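Long-range contact in probable oxidoreductase (Pseudomonas aeruginosa, PDB 4B7C), which probably catalyses NADP-dependent oxidation or reduction of a still undefined substrate, as a member of the medium-chain dehydrogenase/reductase family: residues T152-G157 / K217-F222. Sequence-based numbering, arbitrary orientation.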
loop_
_atom_site.group_PDB
_atom_site.type_symbol
_atom_site.label_atom_id
_atom_site.label_comp_id
_atom_site.label_asym_id
_atom_site.label_seq_id
_atom_site.Cartn_x
_atom_site.Cartn_y
_atom_site.Cartn_z
ATOM N N THR B 152 0.789 -2.496 -18.794
ATOM C CA THR B 152 2.211 -2.752 -18.610
ATOM C C THR B 152 2.461 -3.347 -17.230
ATOM O O THR B 152 2.143 -2.743 -16.197
ATOM C CB THR B 152 3.055 -1.475 -18.816
ATOM O OG1 THR B 152 2.921 -1.047 -20.179
ATOM C CG2 THR B 152 4.514 -1.729 -18.537
ATOM N N VAL B 153 3.019 -4.552 -17.238
ATOM C CA VAL B 153 3.337 -5.292 -16.035
ATOM C C VAL B 153 4.836 -5.376 -15.870
ATOM O O VAL B 153 5.550 -5.856 -16.756
ATOM C CB VAL B 153 2.752 -6.716 -16.082
ATOM C CG1 VAL B 153 3.121 -7.481 -14.821
ATOM C CG2 VAL B 153 1.248 -6.643 -16.244
ATOM N N VAL B 154 5.319 -4.909 -14.728
ATOM C CA VAL B 154 6.723 -5.026 -14.376
ATOM C C VAL B 154 6.921 -6.049 -13.259
ATOM O O VAL B 154 6.157 -6.107 -12.281
ATOM C CB VAL B 154 7.310 -3.670 -13.953
ATOM C CG1 VAL B 154 8.728 -3.839 -13.433
ATOM C CG2 VAL B 154 7.249 -2.685 -15.112
ATOM N N ILE B 155 7.932 -6.893 -13.432
ATOM C CA ILE B 155 8.191 -7.981 -12.518
ATOM C C ILE B 155 9.611 -7.900 -11.974
ATOM O O ILE B 155 10.584 -7.937 -12.735
ATOM C CB ILE B 155 7.974 -9.344 -13.236
ATOM C CG1 ILE B 155 6.742 -9.331 -14.187
ATOM C CG2 ILE B 155 7.986 -10.475 -12.212
ATOM C CD1 ILE B 155 5.852 -10.536 -14.024
ATOM N N SER B 156 9.745 -7.796 -10.653
ATOM C CA SER B 156 11.059 -7.882 -10.005
ATOM C C SER B 156 11.388 -9.339 -9.661
ATOM O O SER B 156 10.495 -10.185 -9.581
ATOM C CB SER B 156 11.138 -7.002 -8.759
ATOM O OG SER B 156 10.320 -7.496 -7.717
ATOM N N GLY B 157 12.675 -9.619 -9.447
ATOM C CA GLY B 157 13.165 -10.993 -9.295
ATOM C C GLY B 157 12.654 -11.863 -10.436
ATOM O O GLY B 157 12.272 -13.016 -10.239
ATOM N N LYS B 217 4.503 4.198 -21.206
ATOM C CA LYS B 217 3.178 4.606 -20.701
ATOM C C LYS B 217 2.994 4.333 -19.201
ATOM O O LYS B 217 1.877 4.259 -18.701
ATOM C CB LYS B 217 2.066 3.926 -21.512
ATOM C CG LYS B 217 1.994 4.443 -22.949
ATOM C CD LYS B 217 0.795 4.016 -23.730
ATOM C CE LYS B 217 0.336 4.926 -24.870
ATOM N NZ LYS B 217 -0.828 4.345 -25.587
ATOM N N GLY B 218 4.100 4.216 -18.482
ATOM C CA GLY B 218 4.060 3.951 -17.049
ATOM C C GLY B 218 3.815 2.486 -16.700
ATOM O O GLY B 218 3.664 1.634 -17.583
ATOM N N ILE B 219 3.790 2.199 -15.400
ATOM C CA ILE B 219 3.664 0.822 -14.894
ATOM C C ILE B 219 2.295 0.602 -14.219
ATOM O O ILE B 219 1.965 1.254 -13.238
ATOM C CB ILE B 219 4.796 0.489 -13.905
ATOM C CG1 ILE B 219 6.165 0.697 -14.566
ATOM C CG2 ILE B 219 4.673 -0.947 -13.389
ATOM C CD1 ILE B 219 7.304 0.631 -13.581
ATOM N N ASP B 220 1.497 -0.298 -14.785
ATOM C CA ASP B 220 0.140 -0.588 -14.288
ATOM C C ASP B 220 0.125 -1.617 -13.170
ATOM O O ASP B 220 -0.682 -1.531 -12.246
ATOM C CB ASP B 220 -0.742 -1.105 -15.415
ATOM C CG ASP B 220 -0.961 -0.068 -16.496
ATOM O OD1 ASP B 220 -1.566 0.978 -16.181
ATOM O OD2 ASP B 220 -0.517 -0.301 -17.647
ATOM N N VAL B 221 0.979 -2.626 -13.296
ATOM C CA VAL B 221 1.117 -3.651 -12.260
ATOM C C VAL B 221 2.576 -3.874 -11.976
ATOM O O VAL B 221 3.370 -4.100 -12.898
ATOM C CB VAL B 221 0.486 -4.997 -12.652
ATOM C CG1 VAL B 221 0.743 -6.030 -11.561
ATOM C CG2 VAL B 221 -0.997 -4.838 -12.918
ATOM N N PHE B 222 2.935 -3.786 -10.707
ATOM C CA PHE B 222 4.260 -4.174 -10.260
ATOM C C PHE B 222 4.156 -5.399 -9.362
ATOM O O PHE B 222 3.550 -5.371 -8.279
ATOM C CB PHE B 222 4.990 -3.034 -9.549
ATOM C CG PHE B 222 6.365 -3.398 -9.060
ATOM C CD1 PHE B 222 7.249 -4.106 -9.872
ATOM C CD2 PHE B 222 6.791 -3.035 -7.799
ATOM C CE1 PHE B 222 8.510 -4.437 -9.426
ATOM C CE2 PHE B 222 8.056 -3.359 -7.347
ATOM C CZ PHE B 222 8.915 -4.070 -8.159
#
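V153 pairs with V221 and V154 with F222 in parallel register, joining strand 152-155 to strand 219-224 at the centre of the Rossmann fold's six-stranded sheet, where strand order 3-2-1-4-5-6 brings the first and fourth strands together. The pairing shows how a strand with a bend at its entry can still be gripped by a regular neighbour. At the corner made by D220, the carbonyl oxygen of T152 accepts two N-H groups: D220 N lies 2.9 Å from T152 O, and V221 N lies 3.1 Å from T152 O. The carboxylate of D220 completes the clasp: with CG beside its own backbone N (chi1 -64°), OD2 turns its anti lone pair to T152 N, 2.8 Å away in a nearly straight bond (170°). Further along, V154 N donates to V221 O. V153 and V221 lie side by side, pointing the same way on one face of the sheet.

The other face carries V154 and F222, and I219, from before the corner, packs against V154. From V154, CB meets I219 CG2; CG2 touches both CG1 and CG2 of I219, the two side chains crossing at about a right angle, while CG1, anti to the backbone N (chi1 173°), turns to F222 CD1 at 3.9 Å. Helix 228-235 packs on I219 and F222 through V234. S156 approaches the ring obliquely with CB, its hydroxyl being held by N225 N and D224 OD1. The same ring presents its edge to the V154 carbonyl, F222 CD1 standing 3.3 Å from V154 O.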